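Local coordinates for protein necrotic enteritis toxin B (Clostridium perfringens, PDB 4I0N) that forms pores, probably by assembling on host cell membranes into an oligomer with a transmembrane beta-barrel, as its alpha-hemolysin-like relatives do, at residues Ala56-Glu61 against Ser237-Glu242; Val89-Val94 against Leu226-Pro231. All blocks are in the same frame, centred on the assembly; numbering follows the deposited sequence. Where two conformers were deposited one is given.

Interaction 1: residues Ala56-Glu61 against Ser237-Glu242; sequences ALLNLE and SVIIVE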
# COMPACT_ATOMS: atom_id res chain seq x y z
N ALA A 56 -3.49 5.63 -19.92
CA ALA A 56 -3.86 4.34 -19.35
C ALA A 56 -4.23 4.58 -17.89
O ALA A 56 -3.50 5.25 -17.19
CB ALA A 56 -2.71 3.37 -19.45
N LEU A 57 -5.35 4.03 -17.45
CA LEU A 57 -5.69 4.02 -16.03
C LEU A 57 -5.14 2.69 -15.50
O LEU A 57 -5.41 1.63 -16.07
CB LEU A 57 -7.21 4.06 -15.83
CG LEU A 57 -7.97 5.33 -16.25
CD1 LEU A 57 -9.40 5.24 -15.78
CD2 LEU A 57 -7.33 6.59 -15.67
N LEU A 58 -4.36 2.75 -14.43
CA LEU A 58 -3.76 1.55 -13.86
C LEU A 58 -4.31 1.29 -12.46
O LEU A 58 -4.55 2.23 -11.69
CB LEU A 58 -2.22 1.69 -13.80
CG LEU A 58 -1.49 1.94 -15.13
CD1 LEU A 58 0.00 1.92 -14.93
CD2 LEU A 58 -1.88 0.88 -16.16
N ASN A 59 -4.52 0.03 -12.12
CA ASN A 59 -5.01 -0.32 -10.80
C ASN A 59 -4.02 -1.30 -10.19
O ASN A 59 -3.76 -2.34 -10.78
CB ASN A 59 -6.38 -0.99 -10.93
CG ASN A 59 -6.99 -1.38 -9.58
OD1 ASN A 59 -7.24 -0.53 -8.74
ND2 ASN A 59 -7.27 -2.65 -9.40
N LEU A 60 -3.47 -0.96 -9.03
CA LEU A 60 -2.56 -1.86 -8.31
C LEU A 60 -3.32 -2.52 -7.16
O LEU A 60 -3.91 -1.81 -6.33
CB LEU A 60 -1.34 -1.09 -7.77
CG LEU A 60 -0.50 -1.88 -6.76
CD1 LEU A 60 0.16 -3.10 -7.43
CD2 LEU A 60 0.57 -0.98 -6.10
N GLU A 61 -3.32 -3.85 -7.12
CA GLU A 61 -3.84 -4.58 -5.96
C GLU A 61 -2.79 -5.51 -5.49
O GLU A 61 -2.06 -6.11 -6.29
CB GLU A 61 -5.04 -5.44 -6.35
CG GLU A 61 -6.18 -4.72 -6.93
CD GLU A 61 -7.14 -5.70 -7.54
OE1 GLU A 61 -7.04 -5.95 -8.76
OE2 GLU A 61 -7.93 -6.29 -6.77
N SER A 237 6.71 1.63 -21.76
CA SER A 237 7.27 2.26 -20.59
C SER A 237 7.28 1.19 -19.50
O SER A 237 6.88 0.04 -19.73
CB SER A 237 6.47 3.51 -20.19
OG SER A 237 5.14 3.19 -19.80
N VAL A 238 7.76 1.55 -18.32
CA VAL A 238 7.80 0.60 -17.23
C VAL A 238 7.16 1.19 -15.99
O VAL A 238 7.26 2.38 -15.75
CB VAL A 238 9.27 0.19 -16.95
CG1 VAL A 238 9.39 -0.67 -15.73
CG2 VAL A 238 9.85 -0.55 -18.18
N ILE A 239 6.48 0.34 -15.22
CA ILE A 239 6.01 0.70 -13.88
C ILE A 239 6.73 -0.22 -12.89
O ILE A 239 6.78 -1.45 -13.09
CB ILE A 239 4.46 0.54 -13.74
CG1 ILE A 239 3.74 1.67 -14.50
CG2 ILE A 239 4.00 0.42 -12.23
CD1 ILE A 239 3.85 3.07 -13.88
N ILE A 240 7.29 0.37 -11.84
CA ILE A 240 7.94 -0.37 -10.77
C ILE A 240 7.10 -0.21 -9.51
O ILE A 240 6.82 0.90 -9.07
CB ILE A 240 9.38 0.14 -10.50
CG1 ILE A 240 10.19 0.15 -11.82
CG2 ILE A 240 10.06 -0.72 -9.42
CD1 ILE A 240 11.35 1.11 -11.83
N VAL A 241 6.68 -1.33 -8.94
CA VAL A 241 5.91 -1.33 -7.68
C VAL A 241 6.89 -1.76 -6.60
O VAL A 241 7.44 -2.86 -6.69
CB VAL A 241 4.77 -2.36 -7.75
CG1 VAL A 241 4.02 -2.43 -6.39
CG2 VAL A 241 3.77 -1.99 -8.85
N GLU A 242 7.14 -0.89 -5.62
CA GLU A 242 8.08 -1.16 -4.52
C GLU A 242 7.28 -1.25 -3.24
O GLU A 242 6.49 -0.34 -2.94
CB GLU A 242 9.16 -0.08 -4.36
CG GLU A 242 9.91 0.24 -5.64
CD GLU A 242 10.88 1.39 -5.47
OE1 GLU A 242 10.79 2.15 -4.45
OE2 GLU A 242 11.73 1.55 -6.37
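Leu58 faces Ile239 and Leu60 faces Val241 with no flat group between them: the amide of Asn59 and the carboxylate of Glu242 lie on the outward faces of their strands, where Asn59 OD1 accepts a hydrogen bond from Asn223 and Glu242 OE1 one from Asn88. These four branched side chains are part of the core of the beta-sandwich of the alpha-hemolysin fold, joining strand 53-65 of one sheet to strand 236-255 of the other. The two strands run in the same general direction, and their alternating residues pair across the gap with CA atoms 9.8 Å apart for Leu58 and Ile239, and 8.5 Å for Leu60 and Val241. No hydrogen bond crosses; the contact is methyl against methyl and methylene. With CG anti to its carbonyl carbon (chi1 -59°), Leu58 sends CD1 straight at the Ile239 tip, 3.8 Å from CG1 and 4.2 Å from CD1. Ile87 and Val89 of strand 76-92 also touch Leu60, extending the same apolar layer. The second pair is forked on both sides: Leu60 CD2 meets Val241 CG1 at 3.8 Å, while Leu60 CD1 reaches Val241 CG2 at 4.0 Å.

Interaction 2: residues Val89-Val94 against Leu226-Pro231; sequences VKSADV and LALTAP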
# COMPACT_ATOMS: atom_id res chain seq x y z
N VAL A 89 4.98 3.60 -6.38
CA VAL A 89 4.72 3.22 -7.75
C VAL A 89 5.50 4.22 -8.61
O VAL A 89 5.23 5.42 -8.56
CB VAL A 89 3.21 3.23 -8.06
CG1 VAL A 89 2.98 2.86 -9.50
CG2 VAL A 89 2.45 2.23 -7.16
N LYS A 90 6.46 3.73 -9.39
CA LYS A 90 7.34 4.59 -10.17
C LYS A 90 7.08 4.35 -11.64
O LYS A 90 6.87 3.23 -12.05
CB LYS A 90 8.81 4.33 -9.87
CG LYS A 90 9.22 4.73 -8.45
CD LYS A 90 10.66 4.33 -8.19
CE LYS A 90 11.10 4.70 -6.78
NZ LYS A 90 12.48 4.18 -6.51
N SER A 91 7.05 5.43 -12.42
CA SER A 91 6.98 5.33 -13.87
C SER A 91 8.34 5.73 -14.46
O SER A 91 8.98 6.70 -14.01
CB SER A 91 5.88 6.23 -14.42
OG SER A 91 5.80 6.12 -15.82
N ALA A 92 8.81 4.94 -15.42
CA ALA A 92 10.04 5.24 -16.13
C ALA A 92 9.91 4.94 -17.61
O ALA A 92 9.27 3.97 -18.02
CB ALA A 92 11.21 4.43 -15.54
N ASP A 93 10.54 5.77 -18.44
CA ASP A 93 10.64 5.48 -19.85
C ASP A 93 11.88 6.18 -20.41
O ASP A 93 12.33 7.18 -19.85
CB ASP A 93 9.37 5.89 -20.60
CG ASP A 93 9.18 7.40 -20.68
OD1 ASP A 93 8.84 8.02 -19.65
OD2 ASP A 93 9.36 7.96 -21.79
N VAL A 94 12.43 5.65 -21.49
CA VAL A 94 13.78 6.05 -21.94
C VAL A 94 13.88 7.54 -22.26
O VAL A 94 14.89 8.18 -21.97
CB VAL A 94 14.25 5.18 -23.14
CG1 VAL A 94 13.36 5.40 -24.35
CG2 VAL A 94 15.72 5.50 -23.49
N LEU A 226 -3.75 4.88 -10.66
CA LEU A 226 -3.23 6.09 -11.25
C LEU A 226 -3.59 6.21 -12.71
O LEU A 226 -4.13 5.26 -13.31
CB LEU A 226 -1.72 6.16 -11.03
CG LEU A 226 -0.83 5.07 -11.59
CD1 LEU A 226 -0.78 5.13 -13.11
CD2 LEU A 226 0.57 5.27 -11.00
N ALA A 227 -3.34 7.39 -13.28
CA ALA A 227 -3.51 7.60 -14.70
C ALA A 227 -2.14 7.96 -15.25
O ALA A 227 -1.47 8.87 -14.71
CB ALA A 227 -4.50 8.75 -14.98
N LEU A 228 -1.72 7.25 -16.30
CA LEU A 228 -0.50 7.57 -17.04
C LEU A 228 -0.86 8.22 -18.33
O LEU A 228 -1.79 7.76 -19.03
CB LEU A 228 0.29 6.31 -17.41
CG LEU A 228 1.12 5.56 -16.39
CD1 LEU A 228 1.75 4.33 -17.08
CD2 LEU A 228 2.22 6.48 -15.86
N THR A 229 -0.12 9.27 -18.67
CA THR A 229 -0.27 9.92 -19.95
C THR A 229 1.01 9.76 -20.78
O THR A 229 2.12 9.89 -20.24
CB THR A 229 -0.69 11.39 -19.76
OG1 THR A 229 0.16 12.01 -18.78
CG2 THR A 229 -2.12 11.45 -19.24
N ALA A 230 0.85 9.46 -22.06
CA ALA A 230 1.95 9.22 -22.98
C ALA A 230 1.73 10.02 -24.27
O ALA A 230 0.58 10.25 -24.67
CB ALA A 230 2.01 7.73 -23.31
N PRO A 231 2.83 10.40 -24.96
CA PRO A 231 2.69 10.89 -26.33
C PRO A 231 2.02 9.81 -27.18
O PRO A 231 2.14 8.63 -26.86
CB PRO A 231 4.14 11.12 -26.77
CG PRO A 231 4.91 11.26 -25.47
CD PRO A 231 4.24 10.31 -24.54
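Val89 and Ser91 press on Leu226 and Leu228, and these two pairs make up the close-packed part of the contact. Val89 CG1 sits 3.7 Å from Leu226 CD2, the two side chains passing at a slant instead of meeting end on. Leu226 holds its CG between the backbone N and the carbonyl carbon (chi1 60°), an uncommon choice for leucine, which brings CD2 against Val89 CG1. Two residues further along each strand, the chemistry changes. Ser91 OG, anti to its own backbone N (chi1 -180°), rests 3.6 Å from Leu228 CD2, and the CB of Ser91 follows at 3.9 Å from the same methyl. This is van der Waals packing of a small polar side chain on a leucine; the CA atoms of Ser91 and Leu228 lie 8.4 Å apart, against 9.1 Å for Val89 and Leu226. Ile100 of strand 99-104 touches both Ser91 and Leu228 and lines the side of this pair.

Beyond Ser91 the contact loosens. Strand 76-92 ends, and Asp93 turns its CB toward the other segment without touching it, its nearest approach, Asp93 OD2 to Pro231 CD, being 6.3 Å. Its carboxylate instead accepts the backbone N-H groups of Asn97 and Ile98, tying down the following loop, and Ile98 packs on both Ser91 and Ala230, so that the loop bridges the two segments at this end. Val94 is exposed beyond this point, while Lys90 and Ala92, both partly exposed, lie on the outer face of their sheet. A buried layer of alternate residues from two facing sheets, giving way to a loop after Ala92, is the build of the beta-sandwich in the leukocidin/hemolysin family.

How the interactions relate
Both contacts are buried and join the same two sheets: 56-61 and 226-231 are neighbours in one, 237-242 and 89-94 in the other. Within the first sheet, Leu58 N and Leu226 O make a probable hydrogen bond of 2.8 Å. In the second, Glu242 OE2 and Lys90 NZ form a 2.7 Å salt bridge on the face turned away from the mainly apolar layer between the sheets. Ile239 ties the interiors together, touching Val89, Ser91 and Leu228 as well as Leu58. Interaction 1, its centre about 13 Å from that of the chain, is wholly aliphatic; interaction 2, centred about 19 Å from the same point, admits a serine and runs out into a loop on the 89-94 side.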